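Local coordinates for protein transferrin (Manduca sexta, PDB 6WB6) that binds a single ferric ion together with a carbonate anion and transports iron as a secreted insect transferrin, at residues A[110-116]-A[215-221]. Numbering follows the deposited sequence.
Sequences GLRSCHT and NGEVAFT. With CO3 (carbonate ion), chain G.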
ATOM      1  N   GLY A 110     -27.426 -16.491   8.629  1.00 19.44           N
ATOM      2  CA  GLY A 110     -27.414 -17.905   8.422  1.00 20.03           C
ATOM      3  C   GLY A 110     -27.441 -18.333   6.974  1.00 19.76           C
ATOM      4  O   GLY A 110     -27.394 -19.540   6.704  1.00 19.39           O
ATOM      5  N   LEU A 111     -27.492 -17.398   6.035  1.00 19.84           N
ATOM      6  CA  LEU A 111     -27.536 -17.769   4.631  1.00 16.37           C
ATOM      7  C   LEU A 111     -26.136 -18.062   4.105  1.00 15.33           C
ATOM      8  O   LEU A 111     -25.130 -17.613   4.660  1.00 19.00           O
ATOM      9  CB  LEU A 111     -28.168 -16.666   3.796  1.00 17.23           C
ATOM     10  CG  LEU A 111     -29.633 -16.331   4.036  1.00 19.87           C
ATOM     11  CD1 LEU A 111     -30.020 -15.261   3.034  1.00 22.44           C
ATOM     12  CD2 LEU A 111     -30.520 -17.508   3.892  1.00 23.46           C
ATOM     13  N   ARG A 112     -26.082 -18.846   3.029  1.00 17.07           N
ATOM     14  CA  ARG A 112     -24.868 -18.990   2.246  1.00 18.07           C
ATOM     15  C   ARG A 112     -24.774 -17.833   1.253  1.00 20.58           C
ATOM     16  O   ARG A 112     -25.612 -17.717   0.349  1.00 18.82           O
ATOM     17  CB  ARG A 112     -24.862 -20.331   1.527  1.00 24.96           C
ATOM     18  CG  ARG A 112     -25.080 -21.548   2.424  1.00 19.60           C
ATOM     19  CD  ARG A 112     -24.941 -22.809   1.587  1.00 21.39           C
ATOM     20  NE  ARG A 112     -26.078 -22.940   0.683  1.00 25.89           N
ATOM     21  CZ  ARG A 112     -27.267 -23.390   1.060  1.00 22.41           C
ATOM     22  NH1 ARG A 112     -27.447 -23.774   2.316  1.00 22.19           N
ATOM     23  NH2 ARG A 112     -28.261 -23.463   0.186  1.00 21.40           N
ATOM     24  N   SER A 113     -23.736 -17.001   1.405  1.00 13.25           N
ATOM     25  CA  SER A 113     -23.628 -15.693   0.764  1.00 19.53           C
ATOM     26  C   SER A 113     -22.558 -15.685  -0.315  1.00 16.41           C
ATOM     27  O   SER A 113     -21.492 -16.275  -0.147  1.00 19.57           O
ATOM     28  CB  SER A 113     -23.293 -14.609   1.794  1.00 20.10           C
ATOM     29  OG  SER A 113     -22.018 -14.814   2.375  1.00 20.37           O
ATOM     30  N   CYS A 114     -22.851 -14.994  -1.420  1.00 19.30           N
ATOM     31  CA  CYS A 114     -21.980 -14.941  -2.583  1.00 18.79           C
ATOM     32  C   CYS A 114     -21.537 -13.508  -2.810  1.00 13.83           C
ATOM     33  O   CYS A 114     -22.356 -12.638  -3.129  1.00 17.68           O
ATOM     34  CB  CYS A 114     -22.686 -15.477  -3.830  1.00 21.88           C
ATOM     35  SG  CYS A 114     -23.357 -17.126  -3.682  1.00 20.27           S
ATOM     36  N   HIS A 115     -20.239 -13.279  -2.700  1.00 18.15           N
ATOM     37  CA  HIS A 115     -19.667 -11.951  -2.691  1.00 16.91           C
ATOM     38  C   HIS A 115     -18.751 -11.809  -3.889  1.00 14.24           C
ATOM     39  O   HIS A 115     -18.171 -12.788  -4.372  1.00 20.85           O
ATOM     40  CB  HIS A 115     -18.861 -11.688  -1.399  1.00 19.91           C
ATOM     41  CG  HIS A 115     -19.692 -11.743  -0.148  1.00 21.87           C
ATOM     42  ND1 HIS A 115     -20.188 -10.616   0.470  1.00 17.15           N
ATOM     43  CD2 HIS A 115     -20.139 -12.793   0.577  1.00 24.34           C
ATOM     44  CE1 HIS A 115     -20.924 -10.967   1.509  1.00 18.85           C
ATOM     45  NE2 HIS A 115     -20.889 -12.282   1.612  1.00 20.89           N
ATOM     46  N   THR A 116     -18.598 -10.577  -4.351  1.00 10.16           N
ATOM     47  CA  THR A 116     -17.646 -10.321  -5.425  1.00 10.18           C
ATOM     48  C   THR A 116     -16.235 -10.620  -4.963  1.00 17.11           C
ATOM     49  O   THR A 116     -15.492 -11.364  -5.611  1.00 12.86           O
ATOM     50  CB  THR A 116     -17.759  -8.875  -5.880  1.00 16.44           C
ATOM     51  OG1 THR A 116     -17.449  -8.006  -4.784  1.00 13.56           O
ATOM     52  CG2 THR A 116     -19.138  -8.613  -6.357  1.00 14.75           C
ATOM     53  N   ASN A 215     -25.573 -23.173  -5.310  1.00 21.96           N
ATOM     54  CA  ASN A 215     -26.513 -23.309  -4.203  1.00 16.84           C
ATOM     55  C   ASN A 215     -26.270 -22.248  -3.126  1.00 18.20           C
ATOM     56  O   ASN A 215     -26.593 -22.451  -1.966  1.00 16.16           O
ATOM     57  CB  ASN A 215     -26.430 -24.717  -3.604  1.00 22.88           C
ATOM     58  CG  ASN A 215     -27.682 -25.119  -2.873  1.00 22.78           C
ATOM     59  OD1 ASN A 215     -28.754 -24.550  -3.083  1.00 27.18           O
ATOM     60  ND2 ASN A 215     -27.563 -26.129  -2.014  1.00 34.59           N
ATOM     61  N   GLY A 216     -25.693 -21.114  -3.512  1.00 22.23           N
ATOM     62  CA  GLY A 216     -25.714 -19.948  -2.655  1.00 15.62           C
ATOM     63  C   GLY A 216     -27.121 -19.444  -2.464  1.00 17.89           C
ATOM     64  O   GLY A 216     -28.011 -19.727  -3.250  1.00 18.57           O
ATOM     65  N   GLU A 217     -27.330 -18.673  -1.395  1.00 13.57           N
ATOM     66  CA  GLU A 217     -28.672 -18.216  -1.080  1.00 19.90           C
ATOM     67  C   GLU A 217     -28.848 -16.712  -1.162  1.00 19.36           C
ATOM     68  O   GLU A 217     -29.992 -16.242  -1.156  1.00 12.87           O
ATOM     69  CB  GLU A 217     -29.079 -18.696   0.317  1.00 23.99           C
ATOM     70  CG  GLU A 217     -29.501 -20.156   0.368  1.00 19.52           C
ATOM     71  CD  GLU A 217     -29.339 -20.734   1.760  1.00 27.21           C
ATOM     72  OE1 GLU A 217     -28.306 -20.400   2.390  1.00 19.55           O
ATOM     73  OE2 GLU A 217     -30.234 -21.495   2.220  1.00 23.47           O
ATOM     74  N   VAL A 218     -27.761 -15.954  -1.230  1.00 17.00           N
ATOM     75  CA  VAL A 218     -27.817 -14.521  -1.467  1.00 15.64           C
ATOM     76  C   VAL A 218     -26.546 -14.134  -2.199  1.00 10.49           C
ATOM     77  O   VAL A 218     -25.484 -14.690  -1.940  1.00 18.70           O
ATOM     78  CB  VAL A 218     -27.984 -13.748  -0.136  1.00 18.13           C
ATOM     79  CG1 VAL A 218     -26.817 -14.033   0.792  1.00 19.20           C
ATOM     80  CG2 VAL A 218     -28.103 -12.270  -0.397  1.00 20.94           C
ATOM     81  N   ALA A 219     -26.663 -13.197  -3.135  1.00 15.72           N
ATOM     82  CA  ALA A 219     -25.530 -12.704  -3.911  1.00 13.05           C
ATOM     83  C   ALA A 219     -25.520 -11.197  -3.760  1.00 15.73           C
ATOM     84  O   ALA A 219     -26.573 -10.564  -3.839  1.00 15.25           O
ATOM     85  CB  ALA A 219     -25.630 -13.081  -5.393  1.00 20.04           C
ATOM     86  N   PHE A 220     -24.359 -10.642  -3.453  1.00 13.77           N
ATOM     87  CA  PHE A 220     -24.162  -9.201  -3.426  1.00 16.28           C
ATOM     88  C   PHE A 220     -23.397  -8.802  -4.688  1.00 16.10           C
ATOM     89  O   PHE A 220     -22.231  -9.168  -4.855  1.00 18.87           O
ATOM     90  CB  PHE A 220     -23.417  -8.791  -2.155  1.00 16.21           C
ATOM     91  CG  PHE A 220     -24.134  -9.195  -0.885  1.00 17.22           C
ATOM     92  CD1 PHE A 220     -25.219  -8.476  -0.435  1.00 15.70           C
ATOM     93  CD2 PHE A 220     -23.738 -10.302  -0.164  1.00 20.59           C
ATOM     94  CE1 PHE A 220     -25.878  -8.840   0.730  1.00 20.58           C
ATOM     95  CE2 PHE A 220     -24.407 -10.674   1.008  1.00 18.09           C
ATOM     96  CZ  PHE A 220     -25.479  -9.941   1.442  1.00 19.80           C
ATOM     97  N   THR A 221     -24.048  -8.060  -5.574  1.00 17.80           N
ATOM     98  CA  THR A 221     -23.404  -7.696  -6.811  1.00 12.38           C
ATOM     99  C   THR A 221     -24.002  -6.369  -7.292  1.00 17.85           C
ATOM    100  O   THR A 221     -24.521  -5.575  -6.494  1.00 14.66           O
ATOM    101  CB  THR A 221     -23.534  -8.880  -7.780  1.00 18.37           C
ATOM    102  OG1 THR A 221     -22.873  -8.580  -8.993  1.00 18.86           O
ATOM    103  CG2 THR A 221     -25.025  -9.231  -8.031  1.00 21.51           C
TER
HETATM  104  C   CO3 G 703     -17.645  -4.498  -6.342  1.00 17.81           C
HETATM  105  O1  CO3 G 703     -16.629  -4.855  -7.069  1.00 17.99           O
HETATM  106  O2  CO3 G 703     -17.997  -5.306  -5.409  1.00 18.02           O
HETATM  107  O3  CO3 G 703     -18.297  -3.385  -6.496  1.00 17.22           O
HETATM  108  O   HOH W   1     -27.932 -21.461   4.801  1.00 18.81           O
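Arg112 and Glu217 meet beside the parallel pairing of segments 110-116 and 215-221. The carboxylate lies flat over one face of the guanidinium, the two planes 16° apart; Arg112 NH2 is 3.5 Å from Glu217 OE2, a salt bridge of charges alone. Glu217 OE1 also accepts from the backbone N of Arg112 (2.8 Å), almost straight. The bend at chi3 (-71°) turns the guanidinium edge to Asn215, whose backbone O accepts from both NE (2.7 Å) and NH2 of Arg112. With an alanine in place of Arg112, the Glu217 carboxylate would probably lack its countercharge and the Asn215 carbonyl both donors.

Backbone bonds zip the strands: Arg112 O accepts from Glu217 N and Val218 N, Cys114 N binds Val218 O (2.7 Å) and Cys114 O receives Phe220 N (2.8 Å).

The apolar contacts are Leu111 CD1 with Val218 CB and Cys114 CB with Ala219 CB; Ser113 CB also touches Val218 CG1. The Phe220 ring lies obliquely beside His115, its CD2 3.3 Å from His115 CE1 over the imidazole face. His115 is held at ND1 by Gly123 O and at NE2 by Ser113 OG, which also bonds to Ser162.

Cys114 is disulfide-bonded to Cys210 of helix 203-213. Further along, Thr116 OG1 donates to carbonate O2 (2.8 Å), placing this parallel pair at the transferrin anion site, which Arg120, just before helix 121-131, completes with Val122 and Gly123 at its start.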